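Side-chain contacts in BH0493 protein (Bacillus halodurans C-125, PDB 2QEE), which binds zinc and is probably a metal-dependent enzyme of the amidohydrolase superfamily: residues Ala281-Val286 with Gln308-Val313; Val312-Ala315 with Asn320-Ile323. All coordinates share one frame; numbering follows the deposited sequence.

Contact 1. Residues Ala281-Val286 with Gln308-Val313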
loop_
_atom_site.group_PDB
_atom_site.type_symbol
_atom_site.label_atom_id
_atom_site.label_comp_id
_atom_site.label_asym_id
_atom_site.label_seq_id
_atom_site.Cartn_x
_atom_site.Cartn_y
_atom_site.Cartn_z
ATOM N N ALA C 281 -2.115 -12.503 -5.512
ATOM C CA ALA C 281 -2.543 -13.355 -6.651
ATOM C C ALA C 281 -2.375 -12.550 -7.946
ATOM O O ALA C 281 -2.408 -11.284 -7.955
ATOM C CB ALA C 281 -4.092 -13.802 -6.505
ATOM N N SER C 282 -2.270 -13.267 -9.077
ATOM C CA SER C 282 -2.445 -12.632 -10.396
ATOM C C SER C 282 -3.929 -12.271 -10.573
ATOM O O SER C 282 -4.789 -13.014 -10.131
ATOM C CB SER C 282 -2.088 -13.606 -11.536
ATOM O OG SER C 282 -2.333 -12.951 -12.785
ATOM N N MET C 283 -4.189 -11.165 -11.274
ATOM C CA MET C 283 -5.582 -10.820 -11.605
ATOM C C MET C 283 -6.018 -11.521 -12.903
ATOM O O MET C 283 -7.188 -11.470 -13.241
ATOM C CB MET C 283 -5.805 -9.306 -11.746
ATOM C CG MET C 283 -5.385 -8.500 -10.473
ATOM S SD MET C 283 -6.340 -9.000 -9.012
ATOM C CE MET C 283 -7.988 -8.545 -9.561
ATOM N N ASP C 284 -5.094 -12.196 -13.594
ATOM C CA ASP C 284 -5.426 -12.727 -14.924
ATOM C C ASP C 284 -6.644 -13.657 -14.950
ATOM O O ASP C 284 -7.481 -13.584 -15.899
ATOM C CB ASP C 284 -4.204 -13.467 -15.503
ATOM C CG ASP C 284 -3.068 -12.531 -15.940
ATOM O OD1 ASP C 284 -3.166 -11.296 -15.743
ATOM O OD2 ASP C 284 -2.048 -13.057 -16.460
ATOM N N GLY C 285 -6.737 -14.559 -13.973
ATOM C CA GLY C 285 -7.805 -15.591 -14.017
ATOM C C GLY C 285 -9.138 -14.921 -13.810
ATOM O O GLY C 285 -10.165 -15.331 -14.401
ATOM N N VAL C 286 -9.158 -13.972 -12.872
ATOM C CA VAL C 286 -10.413 -13.245 -12.549
ATOM C C VAL C 286 -10.839 -12.416 -13.759
ATOM O O VAL C 286 -12.023 -12.416 -14.135
ATOM C CB VAL C 286 -10.281 -12.310 -11.311
ATOM C CG1 VAL C 286 -11.637 -11.657 -11.024
ATOM C CG2 VAL C 286 -9.728 -13.109 -10.084
ATOM N N GLN C 308 -5.633 -5.051 -3.528
ATOM C CA GLN C 308 -6.936 -4.360 -3.300
ATOM C C GLN C 308 -7.147 -3.285 -4.312
ATOM O O GLN C 308 -8.236 -3.184 -4.876
ATOM C CB GLN C 308 -7.013 -3.751 -1.868
ATOM C CG GLN C 308 -6.871 -4.845 -0.746
ATOM C CD GLN C 308 -7.906 -6.021 -0.989
ATOM O OE1 GLN C 308 -9.021 -5.794 -1.454
ATOM N NE2 GLN C 308 -7.521 -7.259 -0.665
ATOM N N HIS C 309 -6.116 -2.465 -4.596
ATOM C CA HIS C 309 -6.371 -1.363 -5.526
ATOM C C HIS C 309 -6.757 -1.901 -6.914
ATOM O O HIS C 309 -7.705 -1.438 -7.570
ATOM C CB HIS C 309 -5.134 -0.458 -5.603
ATOM C CG HIS C 309 -5.270 0.617 -6.635
ATOM N ND1 HIS C 309 -4.849 0.433 -7.923
ATOM C CD2 HIS C 309 -5.831 1.849 -6.587
ATOM C CE1 HIS C 309 -5.110 1.512 -8.631
ATOM N NE2 HIS C 309 -5.704 2.393 -7.846
ATOM N N GLU C 310 -5.972 -2.872 -7.414
ATOM C CA GLU C 310 -6.203 -3.395 -8.777
ATOM C C GLU C 310 -7.529 -4.170 -8.844
ATOM O O GLU C 310 -8.186 -4.183 -9.881
ATOM C CB GLU C 310 -4.995 -4.175 -9.280
ATOM C CG GLU C 310 -4.699 -5.420 -8.484
ATOM C CD GLU C 310 -3.342 -6.069 -8.825
ATOM O OE1 GLU C 310 -2.563 -5.498 -9.620
ATOM O OE2 GLU C 310 -3.054 -7.134 -8.218
ATOM N N LEU C 311 -7.927 -4.799 -7.729
ATOM C CA LEU C 311 -9.292 -5.369 -7.687
ATOM C C LEU C 311 -10.403 -4.287 -7.911
ATOM O O LEU C 311 -11.376 -4.515 -8.670
ATOM C CB LEU C 311 -9.511 -6.082 -6.353
ATOM C CG LEU C 311 -10.912 -6.677 -6.129
ATOM C CD1 LEU C 311 -11.170 -7.797 -7.196
ATOM C CD2 LEU C 311 -11.044 -7.173 -4.729
ATOM N N VAL C 312 -10.247 -3.126 -7.267
ATOM C CA VAL C 312 -11.172 -1.988 -7.532
ATOM C C VAL C 312 -11.127 -1.602 -8.979
ATOM O O VAL C 312 -12.215 -1.424 -9.626
ATOM C CB VAL C 312 -10.777 -0.779 -6.693
ATOM C CG1 VAL C 312 -11.692 0.417 -7.019
ATOM C CG2 VAL C 312 -10.871 -1.180 -5.230
ATOM N N VAL C 313 -9.925 -1.532 -9.582
ATOM C CA VAL C 313 -9.907 -1.112 -10.992
ATOM C C VAL C 313 -10.595 -2.176 -11.856
ATOM O O VAL C 313 -11.298 -1.852 -12.831
ATOM C CB VAL C 313 -8.461 -0.875 -11.525
ATOM C CG1 VAL C 313 -8.505 -0.379 -12.999
ATOM C CG2 VAL C 313 -7.726 0.174 -10.649
HETATM O O HOH W 1 -1.645 -8.984 -9.483
#

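Contact 2. Residues Val312-Ala315 with Asn320-Ile323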
loop_
_atom_site.group_PDB
_atom_site.type_symbol
_atom_site.label_atom_id
_atom_site.label_comp_id
_atom_site.label_asym_id
_atom_site.label_seq_id
_atom_site.Cartn_x
_atom_site.Cartn_y
_atom_site.Cartn_z
ATOM N N VAL C 312 -10.247 -3.126 -7.267
ATOM C CA VAL C 312 -11.172 -1.988 -7.532
ATOM C C VAL C 312 -11.127 -1.602 -8.979
ATOM O O VAL C 312 -12.215 -1.424 -9.626
ATOM C CB VAL C 312 -10.777 -0.779 -6.693
ATOM C CG1 VAL C 312 -11.692 0.417 -7.019
ATOM C CG2 VAL C 312 -10.871 -1.180 -5.230
ATOM N N VAL C 313 -9.925 -1.532 -9.582
ATOM C CA VAL C 313 -9.907 -1.112 -10.992
ATOM C C VAL C 313 -10.595 -2.176 -11.856
ATOM O O VAL C 313 -11.298 -1.852 -12.831
ATOM C CB VAL C 313 -8.461 -0.875 -11.525
ATOM C CG1 VAL C 313 -8.505 -0.379 -12.999
ATOM C CG2 VAL C 313 -7.726 0.174 -10.649
ATOM N N LEU C 314 -10.441 -3.438 -11.496
ATOM C CA LEU C 314 -11.082 -4.494 -12.298
ATOM C C LEU C 314 -12.625 -4.361 -12.219
ATOM O O LEU C 314 -13.324 -4.593 -13.221
ATOM C CB LEU C 314 -10.625 -5.853 -11.781
ATOM C CG LEU C 314 -10.963 -7.014 -12.756
ATOM C CD1 LEU C 314 -10.416 -6.818 -14.181
ATOM C CD2 LEU C 314 -10.419 -8.309 -12.145
ATOM N N ALA C 315 -13.136 -4.029 -11.035
ATOM C CA ALA C 315 -14.604 -3.738 -10.854
ATOM C C ALA C 315 -15.036 -2.569 -11.783
ATOM O O ALA C 315 -16.170 -2.542 -12.329
ATOM C CB ALA C 315 -14.927 -3.393 -9.421
ATOM N N ASN C 320 -20.287 -7.431 -14.185
ATOM C CA ASN C 320 -20.565 -8.741 -13.640
ATOM C C ASN C 320 -19.632 -9.151 -12.474
ATOM O O ASN C 320 -19.685 -10.293 -11.941
ATOM C CB ASN C 320 -20.616 -9.818 -14.757
ATOM C CG ASN C 320 -19.325 -9.982 -15.498
ATOM O OD1 ASN C 320 -18.526 -9.040 -15.657
ATOM N ND2 ASN C 320 -19.118 -11.207 -16.038
ATOM N N LEU C 321 -18.842 -8.176 -12.003
ATOM C CA LEU C 321 -18.051 -8.329 -10.786
ATOM C C LEU C 321 -18.663 -7.460 -9.692
ATOM O O LEU C 321 -18.889 -6.243 -9.914
ATOM C CB LEU C 321 -16.602 -7.828 -11.023
ATOM C CG LEU C 321 -15.688 -7.884 -9.812
ATOM C CD1 LEU C 321 -15.592 -9.301 -9.193
ATOM C CD2 LEU C 321 -14.313 -7.340 -10.228
ATOM N N MET C 322 -18.873 -8.063 -8.529
ATOM C CA MET C 322 -19.272 -7.299 -7.339
ATOM C C MET C 322 -18.173 -7.630 -6.352
ATOM O O MET C 322 -17.960 -8.778 -6.013
ATOM C CB MET C 322 -20.634 -7.726 -6.770
ATOM C CG MET C 322 -21.031 -7.060 -5.450
ATOM S SD MET C 322 -20.996 -5.244 -5.647
ATOM C CE MET C 322 -22.430 -5.016 -6.669
ATOM N N ILE C 323 -17.440 -6.617 -5.903
ATOM C CA ILE C 323 -16.428 -6.878 -4.843
ATOM C C ILE C 323 -17.025 -6.668 -3.471
ATOM O O ILE C 323 -17.930 -5.800 -3.277
ATOM C CB ILE C 323 -15.138 -6.004 -5.054
ATOM C CG1 ILE C 323 -15.423 -4.549 -4.792
ATOM C CG2 ILE C 323 -14.569 -6.276 -6.471
ATOM C CD1 ILE C 323 -14.154 -3.680 -5.169
#

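Contact 1. Residues Ala281-Val286 with Gln308-Val313
The loop leading into helix 284-292 packs on the first turns of helix 308-317, in what is probably the outer helix layer of the amidohydrolase barrel; Met283 carries the contact, against Glu310 and Leu311. The methionine chain is bent at both chi2 and chi3, and this curl offers its middle to one residue and its methyl end to the next. Met283 CG lies 3.5 Å from Glu310 OE2 and almost as close to the carboxylate carbon, while SD lies about equally far from Glu310 OE2 and CG. Further out, Met283 CE packs on the backbone of Leu311, 3.9 Å from its CA, and touches Leu311 CD1 at 4.0 Å, the two side chains crossing at about a right angle. Glu310 reaches its place with CG between the backbone N and the carbonyl carbon (chi1 64°) and the rest of the chain extended, which sends the carboxylate past the methionine toward Ala281. There a water bridges the segments, donating to Ala281 O at 2.9 Å and to Glu310 OE2 at 2.6 Å. Asn307 ND2 adds direct hydrogen bonds to the same two oxygens. On the far side of the loop Ser282 OG accepts from Asp284 N at 3.0 Å, a nearly straight capping bond (166°) at the entry to the helix. Strand 298-302 supports the apolar side through Met302, which touches both Met283 and Leu311, and Phe277 of the second subunit packs on Met283. Glu310 is thus a buried acid whose OE2 takes hydrogen bonds from an amide and a water while its stem lies against thioether and methylene; the two donors probably help stabilise a negative charge there, and the shared water links the loop carbonyl to the helix.

Contact 2. Residues Val312-Ala315 with Asn320-Ile323
Leu321 leans on Ala315 where the chain returns from helix 308-317 to strand 321-323, and the contact between the two segments is wholly apolar. Backbone packing comes first: Leu321 CD2 presses against the helix main chain, 3.6 Å from Ala315 N and nearly as near to Ala315 CA. Leu321 has CG anti to the backbone N (chi1 178°), a setting that projects this branch from the strand to the helix. Methyl contacts follow. The same CD2 meets Ala315 CB at 4.1 Å and Leu314 CG at 4.2 Å, so one methyl group bears on two successive helix residues. Ile323, two residues along the strand, uses two branches: its CG2 touches Ala315 CB at 4.1 Å, and its CD1, at the end of an extended CG1 arm (chi2 -174°), reaches Val312 CG2, also at 4.1 Å. Ala315 CB thus rests against two adjoining methyls, Leu321 CD2 and Ile323 CG2, and the CA atoms of Ala315 and Leu321 are 5.7 Å apart. Met322, between these two strand residues, turns its CB from the helix, and its backbone bonds to Phe298 and Val300 join it to strand 298-302. Around this core, helix 333-347 packs Leu347 on Val312 and Ile323, helix 284-292 places Leu290 against Leu314 and Leu321, and Arg59 of the second subunit hydrogen-bonds to the carbonyls of Ala315 and Leu321.

Overall arrangement
Along the chain, residues 281-286 follow the short strand 277-278 and start helix 284-292; strand 298-302 comes next, then helix 308-317 and strand 321-323. Contact 1 closes the longer loop, from the entry of one helix to the start of the next. Contact 2 closes a short turn, helix end to strand. The two neither nest nor cross but overlap at Val312 and Val313, with centres 9 Å apart. They merge through Leu314, which takes Met283 and Val286 against its CD2, and through Leu311 packed on Ile323. Contact 2 lies within the beta-alpha-beta unit 298-302, 308-317, 321-323, and contact 1 joins that unit's helix to the loop before helix 284-292; both border the second subunit.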